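Local atomic coordinates of proline dehydrogenase (Bradyrhizobium japonicum USDA 110, PDB entry 3HAZ), a protein that probably oxidises proline to glutamate in two steps, with FAD serving its proline dehydrogenase part and NAD its aldehyde dehydrogenase part. Residues L604-S609 with F787-Q792; H244-A249 with A830-P835. All blocks are in the same frame, centred on the assembly; numbering follows the deposited sequence.

Interaction 1 of 2, residues L604-S609 with F787-Q792; sequences LDDALS and FRSAGQ
In the aldehyde dehydrogenase part, Asp606 and Asp605 in the first turn of helix 604-629 meet Ser789 and Arg788 in the loop that leads from helix 775-787 to the predicted active-site Cys794. Ser789, Ala790 and Gly791 all have positive phi, giving a left-handed turn in which Gly791 N bonds to Arg788 O and Gln792 N to Ser789 O. Asp606 reaches into this turn through one carboxylate oxygen. Ser789 OG donates to Asp606 OD2 at 2.7 Å, coming from above the carboxylate, 67° out of its plane. A water also joins the two residues, donating to Asp606 OD2 (2.8 Å) and accepting from Ser789 N (2.8 Å), so one carboxylate oxygen holds both the hydroxyl and, indirectly, the backbone of a short polar residue. The second oxygen, Asp606 OD1, makes a salt bridge with Arg793 and thus ties the helix to the residue just before Cys794. With an alanine at Asp606, Ser789 OG and the water would probably lose their shared acceptor and Arg793 a charged mate, freeing the turn to shift. Arg788 adds a looser link: its CG lies anti to the backbone N (chi1 168°), and bends at chi2 and chi3 carry the chain across Asp606, bringing Arg788 CD to 3.4 Å from Asp606 OD1, which lies at the guanidinium edge. The guanidinium reaches obliquely toward the more exposed Asp605, the two planes 60° apart; Arg788 NH1 and Asp605 OD2 form a long salt bridge of 3.9 Å, in which no N-H points at the oxygen.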
loop_
_atom_site.group_PDB
_atom_site.type_symbol
_atom_site.label_atom_id
_atom_site.label_comp_id
_atom_site.label_asym_id
_atom_site.label_seq_id
_atom_site.Cartn_x
_atom_site.Cartn_y
_atom_site.Cartn_z
ATOM N N LEU A 604 28.344 33.540 -26.423
ATOM C CA LEU A 604 27.603 33.672 -25.174
ATOM C C LEU A 604 26.786 32.430 -24.820
ATOM O O LEU A 604 26.784 31.997 -23.672
ATOM C CB LEU A 604 26.710 34.914 -25.190
ATOM C CG LEU A 604 25.938 35.186 -23.895
ATOM C CD1 LEU A 604 26.877 35.311 -22.713
ATOM C CD2 LEU A 604 25.089 36.442 -24.038
ATOM N N ASP A 605 26.099 31.852 -25.798
ATOM C CA ASP A 605 25.264 30.691 -25.518
ATOM C C ASP A 605 26.082 29.444 -25.195
ATOM O O ASP A 605 25.657 28.612 -24.393
ATOM C CB ASP A 605 24.299 30.404 -26.668
ATOM C CG ASP A 605 23.227 29.410 -26.278
ATOM O OD1 ASP A 605 22.608 29.599 -25.207
ATOM O OD2 ASP A 605 23.011 28.436 -27.031
ATOM N N ASP A 606 27.251 29.317 -25.818
ATOM C CA ASP A 606 28.141 28.190 -25.540
ATOM C C ASP A 606 28.750 28.304 -24.153
ATOM O O ASP A 606 28.923 27.305 -23.459
ATOM C CB ASP A 606 29.254 28.099 -26.581
ATOM C CG ASP A 606 28.771 27.533 -27.895
ATOM O OD1 ASP A 606 27.778 26.774 -27.890
ATOM O OD2 ASP A 606 29.385 27.845 -28.933
ATOM N N ALA A 607 29.073 29.529 -23.754
ATOM C CA ALA A 607 29.641 29.771 -22.434
ATOM C C ALA A 607 28.602 29.487 -21.351
ATOM O O ALA A 607 28.858 28.732 -20.421
ATOM C CB ALA A 607 30.161 31.201 -22.330
ATOM N N LEU A 608 27.420 30.080 -21.490
ATOM C CA LEU A 608 26.341 29.839 -20.540
ATOM C C LEU A 608 26.028 28.344 -20.429
ATOM O O LEU A 608 25.854 27.806 -19.332
ATOM C CB LEU A 608 25.090 30.604 -20.960
ATOM C CG LEU A 608 23.816 30.246 -20.202
ATOM C CD1 LEU A 608 23.987 30.553 -18.723
ATOM C CD2 LEU A 608 22.629 31.000 -20.781
ATOM N N SER A 609 25.956 27.678 -21.575
ATOM C CA SER A 609 25.706 26.246 -21.601
ATOM C C SER A 609 26.793 25.456 -20.862
ATOM O O SER A 609 26.488 24.493 -20.159
ATOM C CB SER A 609 25.577 25.747 -23.040
ATOM O OG SER A 609 25.646 24.336 -23.084
ATOM N N PHE A 787 29.157 23.252 -37.131
ATOM C CA PHE A 787 29.762 24.585 -37.149
ATOM C C PHE A 787 29.661 25.340 -35.827
ATOM O O PHE A 787 30.433 26.265 -35.585
ATOM C CB PHE A 787 29.174 25.433 -38.288
ATOM C CG PHE A 787 29.258 24.778 -39.632
ATOM C CD1 PHE A 787 30.429 24.154 -40.040
ATOM C CD2 PHE A 787 28.170 24.789 -40.498
ATOM C CE1 PHE A 787 30.515 23.547 -41.285
ATOM C CE2 PHE A 787 28.251 24.184 -41.745
ATOM C CZ PHE A 787 29.434 23.562 -42.136
ATOM N N ARG A 788 28.713 24.949 -34.976
ATOM C CA ARG A 788 28.606 25.512 -33.629
ATOM C C ARG A 788 29.927 25.354 -32.888
ATOM O O ARG A 788 30.569 24.308 -32.972
ATOM C CB ARG A 788 27.486 24.824 -32.846
ATOM C CG ARG A 788 27.457 25.128 -31.356
ATOM C CD ARG A 788 26.684 26.396 -31.055
ATOM N NE ARG A 788 25.344 26.360 -31.634
ATOM C CZ ARG A 788 24.238 26.078 -30.952
ATOM N NH1 ARG A 788 24.304 25.814 -29.653
ATOM N NH2 ARG A 788 23.061 26.070 -31.571
ATOM N N SER A 789 30.327 26.395 -32.164
ATOM C CA SER A 789 31.602 26.400 -31.454
ATOM C C SER A 789 32.765 26.181 -32.418
ATOM O O SER A 789 33.773 25.581 -32.050
ATOM C CB SER A 789 31.625 25.322 -30.364
ATOM O OG SER A 789 30.498 25.429 -29.519
ATOM N N ALA A 790 32.616 26.666 -33.649
ATOM C CA ALA A 790 33.637 26.487 -34.681
ATOM C C ALA A 790 34.019 25.019 -34.853
ATOM O O ALA A 790 35.160 24.699 -35.175
ATOM C CB ALA A 790 34.877 27.337 -34.377
ATOM N N GLY A 791 33.054 24.130 -34.638
ATOM C CA GLY A 791 33.286 22.706 -34.778
ATOM C C GLY A 791 34.266 22.150 -33.757
ATOM O O GLY A 791 34.842 21.084 -33.965
ATOM N N GLN A 792 34.457 22.866 -32.653
ATOM C CA GLN A 792 35.419 22.447 -31.630
ATOM C C GLN A 792 34.741 21.669 -30.506
ATOM O O GLN A 792 35.027 21.868 -29.320
ATOM C CB GLN A 792 36.204 23.648 -31.083
ATOM C CG GLN A 792 37.011 24.390 -32.149
ATOM C CD GLN A 792 37.831 25.538 -31.579
ATOM O OE1 GLN A 792 39.023 25.670 -31.869
ATOM N NE2 GLN A 792 37.200 26.366 -30.756
HETATM O O HOH W 1 29.113 28.810 -31.545
#

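Interaction 2 of 2, residues H244-A249 with A830-P835; sequences HPRFEA and ATHVGP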
loop_
_atom_site.group_PDB
_atom_site.type_symbol
_atom_site.label_atom_id
_atom_site.label_comp_id
_atom_site.label_asym_id
_atom_site.label_seq_id
_atom_site.Cartn_x
_atom_site.Cartn_y
_atom_site.Cartn_z
ATOM N N HIS A 244 13.361 36.450 -43.363
ATOM C CA HIS A 244 14.726 36.669 -42.894
ATOM C C HIS A 244 15.322 35.354 -42.369
ATOM O O HIS A 244 14.662 34.634 -41.623
ATOM C CB HIS A 244 14.752 37.743 -41.806
ATOM C CG HIS A 244 16.109 38.328 -41.577
ATOM N ND1 HIS A 244 17.083 37.679 -40.849
ATOM C CD2 HIS A 244 16.666 39.485 -42.004
ATOM C CE1 HIS A 244 18.179 38.418 -40.829
ATOM N NE2 HIS A 244 17.950 39.521 -41.520
ATOM N N PRO A 245 16.568 35.043 -42.772
ATOM C CA PRO A 245 17.246 33.762 -42.519
ATOM C C PRO A 245 17.841 33.626 -41.109
ATOM O O PRO A 245 18.164 32.512 -40.696
ATOM C CB PRO A 245 18.385 33.745 -43.556
ATOM C CG PRO A 245 18.374 35.097 -44.237
ATOM C CD PRO A 245 17.442 35.993 -43.483
ATOM N N ARG A 246 18.016 34.734 -40.397
ATOM C CA ARG A 246 18.383 34.666 -38.986
ATOM C C ARG A 246 17.442 35.559 -38.202
ATOM O O ARG A 246 17.876 36.558 -37.624
ATOM C CB ARG A 246 19.835 35.116 -38.725
ATOM C CG ARG A 246 20.938 34.287 -39.374
ATOM C CD ARG A 246 20.971 32.824 -38.937
ATOM N NE ARG A 246 20.984 32.630 -37.487
ATOM C CZ ARG A 246 21.327 31.489 -36.887
ATOM N NH1 ARG A 246 21.726 30.449 -37.607
ATOM N NH2 ARG A 246 21.294 31.387 -35.564
ATOM N N PHE A 247 16.158 35.203 -38.192
ATOM C CA PHE A 247 15.151 35.947 -37.444
ATOM C C PHE A 247 15.202 35.533 -35.977
ATOM O O PHE A 247 14.547 34.574 -35.559
ATOM C CB PHE A 247 13.750 35.721 -38.030
ATOM C CG PHE A 247 12.680 36.562 -37.384
ATOM C CD1 PHE A 247 11.614 35.972 -36.735
ATOM C CD2 PHE A 247 12.761 37.950 -37.406
ATOM C CE1 PHE A 247 10.640 36.741 -36.132
ATOM C CE2 PHE A 247 11.790 38.724 -36.804
ATOM C CZ PHE A 247 10.731 38.122 -36.166
ATOM N N GLU A 248 15.988 36.271 -35.200
ATOM C CA GLU A 248 16.309 35.894 -33.830
ATOM C C GLU A 248 16.811 37.114 -33.062
ATOM O O GLU A 248 17.424 38.020 -33.640
ATOM C CB GLU A 248 17.403 34.819 -33.832
ATOM C CG GLU A 248 18.759 35.352 -34.318
ATOM C CD GLU A 248 19.769 34.258 -34.632
ATOM O OE1 GLU A 248 19.541 33.094 -34.243
ATOM O OE2 GLU A 248 20.795 34.567 -35.275
ATOM N N ALA A 249 16.573 37.117 -31.755
ATOM C CA ALA A 249 16.978 38.221 -30.887
ATOM C C ALA A 249 18.443 38.649 -31.041
ATOM O O ALA A 249 18.734 39.843 -31.122
ATOM C CB ALA A 249 16.676 37.886 -29.438
ATOM N N ALA A 830 26.004 39.081 -31.487
ATOM C CA ALA A 830 25.532 38.682 -32.810
ATOM C C ALA A 830 26.383 37.567 -33.420
ATOM O O ALA A 830 26.029 37.010 -34.453
ATOM C CB ALA A 830 25.497 39.885 -33.739
ATOM N N THR A 831 27.502 37.245 -32.779
ATOM C CA THR A 831 28.433 36.254 -33.317
ATOM C C THR A 831 27.908 34.835 -33.170
ATOM O O THR A 831 27.384 34.462 -32.122
ATOM C CB THR A 831 29.811 36.352 -32.631
ATOM O OG1 THR A 831 30.378 37.639 -32.901
ATOM C CG2 THR A 831 30.751 35.273 -33.155
ATOM N N HIS A 832 28.044 34.056 -34.234
ATOM C CA HIS A 832 27.613 32.666 -34.241
ATOM C C HIS A 832 28.823 31.756 -34.127
ATOM O O HIS A 832 28.762 30.695 -33.504
ATOM C CB HIS A 832 26.861 32.339 -35.540
ATOM C CG HIS A 832 25.523 33.003 -35.653
ATOM N ND1 HIS A 832 25.214 33.889 -36.664
ATOM C CD2 HIS A 832 24.412 32.905 -34.885
ATOM C CE1 HIS A 832 23.972 34.312 -36.510
ATOM N NE2 HIS A 832 23.462 33.731 -35.437
ATOM N N VAL A 833 29.919 32.176 -34.747
ATOM C CA VAL A 833 31.127 31.371 -34.784
ATOM C C VAL A 833 32.324 32.188 -34.338
ATOM O O VAL A 833 32.715 33.145 -35.008
ATOM C CB VAL A 833 31.400 30.838 -36.196
ATOM C CG1 VAL A 833 32.685 30.015 -36.204
ATOM C CG2 VAL A 833 30.215 30.014 -36.696
ATOM N N GLY A 834 32.897 31.815 -33.201
ATOM C CA GLY A 834 34.062 32.502 -32.678
ATOM C C GLY A 834 35.344 31.931 -33.253
ATOM O O GLY A 834 35.305 31.094 -34.160
ATOM N N PRO A 835 36.496 32.376 -32.727
ATOM C CA PRO A 835 37.781 31.932 -33.273
ATOM C C PRO A 835 38.107 30.520 -32.827
ATOM O O PRO A 835 37.568 30.057 -31.827
ATOM C CB PRO A 835 38.782 32.914 -32.662
ATOM C CG PRO A 835 38.141 33.389 -31.405
ATOM C CD PRO A 835 36.649 33.289 -31.581
#
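Glu248 OE2 is gripped by His832 NE2, by Arg246 NE and by the hydroxyl of Ser251, a cluster that joins the two catalytic parts of the enzyme. Glu248 sits in a loop of the proline dehydrogenase TIM barrel, between the short helix 240-243 and helix 252-272, whereas His832 belongs to the aldehyde dehydrogenase part. The bond across the contact is a His-carboxylate hydrogen bond: His832 NE2 donates to Glu248 OE2 at 2.8 Å with an N-H...O angle of 150°, and the oxygen lies in the ring plane, at the imidazole edge. Histidine suits the place because its two ring nitrogens serve different partners; ND1 is bonded to the backbone N of Lys822, consistent with a neutral ring that carries its proton on NE2. Arg246 holds the carboxylate side-on with two nitrogens. Its NE reaches Glu248 OE2 at 2.9 Å from above the carboxylate plane, while Arg246 NH2 reaches Glu248 OE1 at 2.8 Å on the syn lone pair. Bends at chi2 and chi3 curl the arginine back toward this glutamate of its own loop. The same curl places His832 NE2 over one face of the guanidinium, 3.2 Å from Arg246 NH2 and without a hydrogen bond, the two planes being 54° apart. The arginine charge beside it is likely to favour the ionised form of Glu248. At the base of the arginine, its backbone is fixed as well: Arg246 N donates to His244 ND1 at 3.1 Å.

From the N terminus, the chain first passes 244-249, in a loop of the proline dehydrogenase barrel, and much later enters helix 604-629 of the aldehyde dehydrogenase part at 604-609. Interaction 1 closes first, when the loop after helix 775-787 returns to that helix. Interaction 2 closes next, as 830-835 comes back to the barrel across 580 intervening residues, so the smaller loop lies wholly within the larger. One ties elements within the aldehyde dehydrogenase part; the other joins the proline dehydrogenase and aldehyde dehydrogenase parts of the one chain. Their centres are 12 Å apart, and their later segments pack together, with Ala790 CB 3.8 Å from Gly834 O and 3.9 Å from Val833 CG1.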